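Local coordinates for Lhca5 (Dunaliella salina, PDB 6SL5), which probably serves as a light-harvesting antenna protein of photosystem I, binding chlorophylls a and b and carotenoid to gather light energy and pass it on, at residues I4-Y14 and M23-S32. Sequence-based numbering, arbitrary orientation.
With CLA (chlorophyll a), chain B.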
ATOM      1  N   ILE R   4     -38.285 -57.654  15.001  1.00 30.00           N
ATOM      2  CA  ILE R   4     -37.040 -56.827  14.816  1.00 30.00           C
ATOM      3  C   ILE R   4     -36.080 -57.426  13.760  1.00 30.00           C
ATOM      4  O   ILE R   4     -35.926 -58.662  13.701  1.00 30.00           O
ATOM      5  CB  ILE R   4     -36.378 -56.417  16.156  1.00 30.00           C
ATOM      6  CG1 ILE R   4     -37.411 -55.912  17.169  1.00 30.00           C
ATOM      7  CG2 ILE R   4     -35.291 -55.377  15.950  1.00 30.00           C
ATOM      8  CD1 ILE R   4     -38.151 -54.673  16.721  1.00 30.00           C
ATOM      9  N   PRO R   5     -35.353 -56.602  12.965  1.00 30.00           N
ATOM     10  CA  PRO R   5     -34.476 -57.093  11.895  1.00 30.00           C
ATOM     11  C   PRO R   5     -33.275 -57.908  12.396  1.00 30.00           C
ATOM     12  O   PRO R   5     -33.294 -59.111  12.261  1.00 30.00           O
ATOM     13  CB  PRO R   5     -33.949 -55.825  11.203  1.00 30.00           C
ATOM     14  CG  PRO R   5     -34.793 -54.699  11.756  1.00 30.00           C
ATOM     15  CD  PRO R   5     -35.218 -55.157  13.133  1.00 30.00           C
ATOM     16  N   LEU R   6     -32.263 -57.244  12.959  1.00 30.00           N
ATOM     17  CA  LEU R   6     -31.067 -57.992  13.430  1.00 30.00           C
ATOM     18  C   LEU R   6     -31.107 -58.118  14.957  1.00 30.00           C
ATOM     19  O   LEU R   6     -31.131 -57.071  15.633  1.00 30.00           O
ATOM     20  CB  LEU R   6     -29.806 -57.261  12.957  1.00 30.00           C
ATOM     21  CG  LEU R   6     -29.554 -55.892  13.587  1.00 30.00           C
ATOM     22  CD1 LEU R   6     -28.756 -56.029  14.874  1.00 30.00           C
ATOM     23  CD2 LEU R   6     -28.827 -54.978  12.613  1.00 30.00           C
ATOM     24  N   ALA R   7     -31.097 -59.362  15.450  1.00 30.00           N
ATOM     25  CA  ALA R   7     -31.120 -59.689  16.896  1.00 30.00           C
ATOM     26  C   ALA R   7     -32.127 -58.803  17.637  1.00 30.00           C
ATOM     27  O   ALA R   7     -33.344 -58.964  17.420  1.00 30.00           O
ATOM     28  CB  ALA R   7     -29.732 -59.536  17.469  1.00 30.00           C
ATOM     29  N   ASP R   8     -31.612 -57.886  18.459  1.00 30.00           N
ATOM     30  CA  ASP R   8     -32.427 -56.941  19.269  1.00 30.00           C
ATOM     31  C   ASP R   8     -32.052 -55.510  18.863  1.00 30.00           C
ATOM     32  O   ASP R   8     -30.953 -55.066  19.246  1.00 30.00           O
ATOM     33  CB  ASP R   8     -32.249 -57.171  20.772  1.00 30.00           C
ATOM     34  CG  ASP R   8     -33.118 -58.286  21.328  1.00 30.00           C
ATOM     35  OD1 ASP R   8     -33.407 -58.252  22.541  1.00 30.00           O
ATOM     36  OD2 ASP R   8     -33.496 -59.181  20.547  1.00 30.00           O
ATOM     37  N   VAL R   9     -32.898 -54.849  18.072  1.00 30.00           N
ATOM     38  CA  VAL R   9     -32.603 -53.465  17.597  1.00 30.00           C
ATOM     39  C   VAL R   9     -33.705 -52.522  18.083  1.00 30.00           C
ATOM     40  O   VAL R   9     -34.893 -52.837  17.882  1.00 30.00           O
ATOM     41  CB  VAL R   9     -32.459 -53.413  16.064  1.00 30.00           C
ATOM     42  CG1 VAL R   9     -33.026 -52.125  15.489  1.00 30.00           C
ATOM     43  CG2 VAL R   9     -31.015 -53.604  15.631  1.00 30.00           C
ATOM     44  N   GLN R  10     -33.313 -51.396  18.680  1.00 30.00           N
ATOM     45  CA  GLN R  10     -34.283 -50.436  19.166  1.00 30.00           C
ATOM     46  C   GLN R  10     -35.097 -49.952  17.988  1.00 30.00           C
ATOM     47  O   GLN R  10     -34.556 -49.335  17.062  1.00 30.00           O
ATOM     48  CB  GLN R  10     -33.587 -49.271  19.852  1.00 30.00           C
ATOM     49  CG  GLN R  10     -32.542 -49.722  20.821  1.00 30.00           C
ATOM     50  CD  GLN R  10     -31.800 -48.564  21.418  1.00 30.00           C
ATOM     51  OE1 GLN R  10     -32.245 -47.418  21.342  1.00 30.00           O
ATOM     52  NE2 GLN R  10     -30.639 -48.846  21.997  1.00 30.00           N
ATOM     53  N   SER R  11     -36.381 -50.284  18.007  1.00 30.00           N
ATOM     54  CA  SER R  11     -37.270 -49.865  16.948  1.00 30.00           C
ATOM     55  C   SER R  11     -37.370 -48.358  16.974  1.00 30.00           C
ATOM     56  O   SER R  11     -37.322 -47.742  18.040  1.00 30.00           O
ATOM     57  CB  SER R  11     -38.637 -50.477  17.149  1.00 30.00           C
ATOM     58  OG  SER R  11     -39.146 -50.170  18.429  1.00 30.00           O
ATOM     59  N   LEU R  12     -37.450 -47.750  15.788  1.00 30.00           N
ATOM     60  CA  LEU R  12     -37.505 -46.266  15.659  1.00 30.00           C
ATOM     61  C   LEU R  12     -38.728 -45.713  16.400  1.00 30.00           C
ATOM     62  O   LEU R  12     -39.791 -46.342  16.336  1.00 30.00           O
ATOM     63  CB  LEU R  12     -37.532 -45.917  14.169  1.00 30.00           C
ATOM     64  CG  LEU R  12     -36.209 -46.163  13.448  1.00 30.00           C
ATOM     65  CD1 LEU R  12     -36.429 -46.854  12.114  1.00 30.00           C
ATOM     66  CD2 LEU R  12     -35.428 -44.870  13.275  1.00 30.00           C
ATOM     67  N   SER R  13     -38.589 -44.531  17.009  1.00 30.00           N
ATOM     68  CA  SER R  13     -39.688 -43.913  17.796  1.00 30.00           C
ATOM     69  C   SER R  13     -40.908 -43.647  16.907  1.00 30.00           C
ATOM     70  O   SER R  13     -42.034 -43.932  17.358  1.00 30.00           O
ATOM     71  CB  SER R  13     -39.214 -42.647  18.460  1.00 30.00           C
ATOM     72  OG  SER R  13     -40.225 -42.108  19.298  1.00 30.00           O
ATOM     73  N   TYR R  14     -40.691 -43.164  15.679  1.00 30.00           N
ATOM     74  CA  TYR R  14     -41.824 -42.863  14.763  1.00 30.00           C
ATOM     75  C   TYR R  14     -42.612 -44.135  14.426  1.00 30.00           C
ATOM     76  O   TYR R  14     -43.841 -44.032  14.246  1.00 30.00           O
ATOM     77  CB  TYR R  14     -41.392 -42.037  13.546  1.00 30.00           C
ATOM     78  CG  TYR R  14     -40.228 -42.589  12.764  1.00 30.00           C
ATOM     79  CD1 TYR R  14     -38.974 -42.012  12.856  1.00 30.00           C
ATOM     80  CD2 TYR R  14     -40.383 -43.675  11.919  1.00 30.00           C
ATOM     81  CE1 TYR R  14     -37.899 -42.504  12.137  1.00 30.00           C
ATOM     82  CE2 TYR R  14     -39.319 -44.182  11.194  1.00 30.00           C
ATOM     83  CZ  TYR R  14     -38.072 -43.593  11.302  1.00 30.00           C
ATOM     84  OH  TYR R  14     -37.016 -44.079  10.590  1.00 30.00           O
ATOM     85  N   MET R  23     -41.287 -54.222  10.555  1.00 30.00           N
ATOM     86  CA  MET R  23     -40.214 -55.158  10.976  1.00 30.00           C
ATOM     87  C   MET R  23     -39.254 -54.425  11.917  1.00 30.00           C
ATOM     88  O   MET R  23     -38.354 -55.080  12.455  1.00 30.00           O
ATOM     89  CB  MET R  23     -39.446 -55.707   9.770  1.00 30.00           C
ATOM     90  CG  MET R  23     -40.210 -56.774   9.014  1.00 30.00           C
ATOM     91  SD  MET R  23     -40.603 -58.202  10.057  1.00 30.00           S
ATOM     92  CE  MET R  23     -41.630 -59.155   8.941  1.00 30.00           C
ATOM     93  N   GLY R  24     -39.470 -53.119  12.114  1.00 30.00           N
ATOM     94  CA  GLY R  24     -38.617 -52.289  12.987  1.00 30.00           C
ATOM     95  C   GLY R  24     -37.414 -51.730  12.248  1.00 30.00           C
ATOM     96  O   GLY R  24     -36.610 -51.021  12.884  1.00 30.00           O
ATOM     97  N   PHE R  25     -37.298 -52.025  10.949  1.00 30.00           N
ATOM     98  CA  PHE R  25     -36.168 -51.515  10.130  1.00 30.00           C
ATOM     99  C   PHE R  25     -36.657 -50.346   9.272  1.00 30.00           C
ATOM    100  O   PHE R  25     -37.546 -50.555   8.424  1.00 30.00           O
ATOM    101  CB  PHE R  25     -35.604 -52.601   9.212  1.00 30.00           C
ATOM    102  CG  PHE R  25     -34.683 -52.071   8.142  1.00 30.00           C
ATOM    103  CD1 PHE R  25     -35.190 -51.573   6.953  1.00 30.00           C
ATOM    104  CD2 PHE R  25     -33.310 -52.047   8.332  1.00 30.00           C
ATOM    105  CE1 PHE R  25     -34.346 -51.078   5.972  1.00 30.00           C
ATOM    106  CE2 PHE R  25     -32.467 -51.551   7.351  1.00 30.00           C
ATOM    107  CZ  PHE R  25     -32.986 -51.067   6.173  1.00 30.00           C
ATOM    108  N   ASP R  26     -36.077 -49.164   9.493  1.00 30.00           N
ATOM    109  CA  ASP R  26     -36.447 -47.945   8.723  1.00 30.00           C
ATOM    110  C   ASP R  26     -35.354 -46.878   8.855  1.00 30.00           C
ATOM    111  O   ASP R  26     -35.690 -45.730   9.191  1.00 30.00           O
ATOM    112  CB  ASP R  26     -37.841 -47.419   9.076  1.00 30.00           C
ATOM    113  CG  ASP R  26     -38.858 -47.621   7.967  1.00 30.00           C
ATOM    114  OD1 ASP R  26     -38.461 -48.097   6.886  1.00 30.00           O
ATOM    115  OD2 ASP R  26     -40.040 -47.288   8.188  1.00 30.00           O
ATOM    116  N   PRO R  27     -33.974 -47.216   8.546  1.00 30.00           N
ATOM    117  CA  PRO R  27     -32.445 -46.479   8.472  1.00 30.00           C
ATOM    118  C   PRO R  27     -32.569 -45.205   7.625  1.00 30.00           C
ATOM    119  O   PRO R  27     -33.304 -45.261   6.647  1.00 30.00           O
ATOM    120  CB  PRO R  27     -31.524 -47.508   7.817  1.00 30.00           C
ATOM    121  CG  PRO R  27     -32.488 -48.423   7.116  1.00 30.00           C
ATOM    122  CD  PRO R  27     -33.622 -48.574   8.108  1.00 30.00           C
ATOM    123  N   LEU R  28     -31.960 -44.107   8.105  1.00 30.00           N
ATOM    124  CA  LEU R  28     -31.877 -42.732   7.513  1.00 30.00           C
ATOM    125  C   LEU R  28     -33.169 -41.930   7.737  1.00 30.00           C
ATOM    126  O   LEU R  28     -33.231 -40.782   7.259  1.00 30.00           O
ATOM    127  CB  LEU R  28     -31.440 -42.744   6.040  1.00 30.00           C
ATOM    128  CG  LEU R  28     -29.957 -43.008   5.784  1.00 30.00           C
ATOM    129  CD1 LEU R  28     -29.519 -44.320   6.417  1.00 30.00           C
ATOM    130  CD2 LEU R  28     -29.661 -43.014   4.292  1.00 30.00           C
ATOM    131  N   HIS R  29     -34.145 -42.524   8.434  1.00 30.00           N
ATOM    132  CA  HIS R  29     -35.431 -41.846   8.750  1.00 30.00           C
ATOM    133  C   HIS R  29     -36.052 -41.246   7.484  1.00 30.00           C
ATOM    134  O   HIS R  29     -36.457 -40.069   7.528  1.00 30.00           O
ATOM    135  CB  HIS R  29     -35.210 -40.786   9.838  1.00 30.00           C
ATOM    136  CG  HIS R  29     -34.605 -41.329  11.089  1.00 30.00           C
ATOM    137  ND1 HIS R  29     -35.049 -40.963  12.344  1.00 30.00           N
ATOM    138  CD2 HIS R  29     -33.605 -42.215  11.285  1.00 30.00           C
ATOM    139  CE1 HIS R  29     -34.344 -41.596  13.260  1.00 30.00           C
ATOM    140  NE2 HIS R  29     -33.450 -42.371  12.635  1.00 30.00           N
ATOM    141  N   LEU R  30     -36.126 -42.033   6.405  1.00 30.00           N
ATOM    142  CA  LEU R  30     -36.719 -41.563   5.124  1.00 30.00           C
ATOM    143  C   LEU R  30     -38.196 -41.229   5.351  1.00 30.00           C
ATOM    144  O   LEU R  30     -38.650 -40.185   4.842  1.00 30.00           O
ATOM    145  CB  LEU R  30     -36.557 -42.663   4.071  1.00 30.00           C
ATOM    146  CG  LEU R  30     -36.977 -42.277   2.655  1.00 30.00           C
ATOM    147  CD1 LEU R  30     -36.455 -40.895   2.291  1.00 30.00           C
ATOM    148  CD2 LEU R  30     -36.501 -43.309   1.647  1.00 30.00           C
ATOM    149  N   GLY R  31     -38.917 -42.067   6.103  1.00 30.00           N
ATOM    150  CA  GLY R  31     -40.349 -41.818   6.368  1.00 30.00           C
ATOM    151  C   GLY R  31     -40.627 -41.611   7.847  1.00 30.00           C
ATOM    152  O   GLY R  31     -40.356 -42.539   8.630  1.00 30.00           O
ATOM    153  N   SER R  32     -41.155 -40.438   8.217  1.00 30.00           N
ATOM    154  CA  SER R  32     -41.462 -40.134   9.641  1.00 30.00           C
ATOM    155  C   SER R  32     -42.676 -39.202   9.740  1.00 30.00           C
ATOM    156  O   SER R  32     -43.170 -38.997  10.865  1.00 30.00           O
ATOM    157  CB  SER R  32     -40.263 -39.553  10.344  1.00 30.00           C
ATOM    158  OG  SER R  32     -39.899 -38.306   9.775  1.00 30.00           O
TER
HETATM  159 MG   CLA B 604     -40.157 -51.239   2.405  1.00  0.00          MG
HETATM  160  CHA CLA B 604     -40.786 -50.349   5.695  1.00  0.00           C
HETATM  161  CHB CLA B 604     -41.763 -48.414   1.301  1.00  0.00           C
HETATM  162  CHC CLA B 604     -39.444 -52.177  -0.663  1.00  0.00           C
HETATM  163  CHD CLA B 604     -38.543 -54.173   3.610  1.00  0.00           C
HETATM  164  NA  CLA B 604     -41.171 -49.543   3.389  1.00  0.00           N
HETATM  165  C1A CLA B 604     -41.320 -49.355   4.700  1.00  0.00           C
HETATM  166  C2A CLA B 604     -42.098 -48.109   5.021  1.00  0.00           C
HETATM  167  C3A CLA B 604     -42.390 -47.559   3.632  1.00  0.00           C
HETATM  168  C4A CLA B 604     -41.749 -48.539   2.700  1.00  0.00           C
HETATM  169  CMA CLA B 604     -43.799 -47.081   3.419  1.00  0.00           C
HETATM  170  CAA CLA B 604     -41.277 -46.988   5.624  1.00  0.00           C
HETATM  171  CBA CLA B 604     -40.166 -46.583   4.659  1.00  0.00           C
HETATM  172  CGA CLA B 604     -39.686 -45.192   4.989  1.00  0.00           C
HETATM  173  O1A CLA B 604     -39.422 -44.912   6.146  1.00  0.00           O
HETATM  174  O2A CLA B 604     -39.566 -44.308   4.015  1.00  0.00           O
HETATM  175  NB  CLA B 604     -40.542 -50.416   0.588  1.00  0.00           N
HETATM  176  C1B CLA B 604     -41.212 -49.259   0.317  1.00  0.00           C
HETATM  177  C2B CLA B 604     -41.262 -49.053  -1.109  1.00  0.00           C
HETATM  178  C3B CLA B 604     -40.610 -50.122  -1.654  1.00  0.00           C
HETATM  179  C4B CLA B 604     -40.157 -50.980  -0.561  1.00  0.00           C
HETATM  180  CMB CLA B 604     -41.906 -47.904  -1.840  1.00  0.00           C
HETATM  181  CAB CLA B 604     -40.382 -50.386  -3.090  1.00  0.00           C
HETATM  182  CBB CLA B 604     -40.767 -49.344  -4.112  1.00  0.00           C
HETATM  183  NC  CLA B 604     -39.139 -52.902   1.615  1.00  0.00           N
HETATM  184  C1C CLA B 604     -38.976 -53.093   0.312  1.00  0.00           C
HETATM  185  C2C CLA B 604     -38.258 -54.353   0.004  1.00  0.00           C
HETATM  186  C3C CLA B 604     -37.999 -54.901   1.230  1.00  0.00           C
HETATM  187  C4C CLA B 604     -38.554 -53.990   2.226  1.00  0.00           C
HETATM  188  CMC CLA B 604     -37.898 -54.890  -1.355  1.00  0.00           C
HETATM  189  CAC CLA B 604     -37.285 -56.203   1.500  1.00  0.00           C
HETATM  190  CBC CLA B 604     -35.889 -55.918   2.007  1.00  0.00           C
HETATM  191  ND  CLA B 604     -39.721 -52.115   4.131  1.00  0.00           N
HETATM  192  C1D CLA B 604     -39.092 -53.257   4.537  1.00  0.00           C
HETATM  193  C2D CLA B 604     -39.083 -53.399   5.989  1.00  0.00           C
HETATM  194  C3D CLA B 604     -39.746 -52.257   6.424  1.00  0.00           C
HETATM  195  C4D CLA B 604     -40.116 -51.503   5.312  1.00  0.00           C
HETATM  196  CMD CLA B 604     -38.545 -54.435   6.939  1.00  0.00           C
HETATM  197  CAD CLA B 604     -40.185 -51.574   7.624  1.00  0.00           C
HETATM  198  OBD CLA B 604     -39.788 -51.808   8.753  1.00  0.00           O
HETATM  199  CBD CLA B 604     -40.898 -50.323   7.201  1.00  0.00           C
HETATM  200  CGD CLA B 604     -42.349 -50.400   7.574  1.00  0.00           C
HETATM  201  O1D CLA B 604     -43.057 -51.288   7.132  1.00  0.00           O
HETATM  202  O2D CLA B 604     -42.880 -49.497   8.393  1.00  0.00           O
HETATM  203  CED CLA B 604     -43.449 -50.006   9.596  1.00  0.00           C
HETATM  204  C1  CLA B 604     -39.961 -44.633   2.646  1.00  0.00           C
HETATM  205  C2  CLA B 604     -39.204 -45.638   1.811  1.00  0.00           C
HETATM  206  C3  CLA B 604     -38.946 -45.385   0.519  1.00  0.00           C
HETATM  207  C4  CLA B 604     -39.394 -44.109  -0.129  1.00  0.00           C
HETATM  208  C5  CLA B 604     -38.195 -46.352  -0.366  1.00  0.00           C
HETATM  209  C6  CLA B 604     -36.693 -46.161  -0.192  1.00  0.00           C
HETATM  210  C7  CLA B 604     -36.123 -45.242  -1.265  1.00  0.00           C
HETATM  211  C8  CLA B 604     -35.266 -46.018  -2.258  1.00  0.00           C
HETATM  212  C9  CLA B 604     -35.792 -47.437  -2.439  1.00  0.00           C
HETATM  213  C10 CLA B 604     -33.817 -46.032  -1.785  1.00  0.00           C
HETATM  214  C11 CLA B 604     -32.860 -46.240  -2.953  1.00  0.00           C
HETATM  215  C12 CLA B 604     -32.410 -47.693  -3.042  1.00  0.00           C
HETATM  216  C13 CLA B 604     -31.893 -48.189  -1.698  1.00  0.00           C
HETATM  217  C14 CLA B 604     -30.479 -47.685  -1.436  1.00  0.00           C
HETATM  218  C15 CLA B 604     -31.946 -49.711  -1.660  1.00  0.00           C
HETATM  219  C16 CLA B 604     -31.452 -50.315  -2.971  1.00  0.00           C
HETATM  220  C17 CLA B 604     -32.269 -51.549  -3.339  1.00  0.00           C
HETATM  221  C18 CLA B 604     -31.367 -52.709  -3.741  1.00  0.00           C
HETATM  222  C19 CLA B 604     -31.875 -54.023  -3.160  1.00  0.00           C
HETATM  223  C20 CLA B 604     -31.238 -52.800  -5.257  1.00  0.00           C
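Tyr-14 turns the edge of its ring to His-29 and one face to Gly-31 O and Ser-32 CB, and is the chief contributor to this meeting of two loop segments that precede helix 34-63. Its CE1 edge turns to the face of His-29 in an offset edge-to-face pair, with centroids 5.1 Å apart and planes 72° from parallel. One face of the phenol takes Ser-32 CB in a CH-pi contact, 4.1 Å from the ring centroid, and Gly-31 O beside it; the other is backed by Leu-12 CB. With CG lodged between its backbone N and carbonyl carbon (chi1 52°), the ring reaches across to segment 23-32, its OH beside Asp-26 O.

Leu-12 suits its place because its branched end serves two neighbours: CD2 sits over the His-29 face, 3.6 Å from the ring centroid, while CD1 packs 3.4 Å from Asp-26 CB. At the start of segment 4-14, Pro-5 suits its place as a compact apolar ring: CG rests 3.4 Å from Phe-25 CB, and CD lies beside Met-23 O, where proline has no N-H to offer. Ile-4 CA makes a CA-H...O contact of 3.2 Å with Met-23 O. Gly-24 has a positive phi of 87°, which suits a residue without a side chain.

Replacing Tyr-14 with an alanine would probably leave the His-29 face without its aromatic edge and open a gap between Leu-12 and Ser-32.

Segment 23-32 also borders chlorophyll a, whose OBD accepts weak hydrogen bonds from Met-23 N and Phe-25 N, and whose O1A accepts another weak one from Gly-31 N. Ring and aliphatic contacts, together with backbone oxygens set against CH groups and the ring, join the segments, so shape complementarity, more than charge, appears to fit segment 4-14 against this pigment-binding loop.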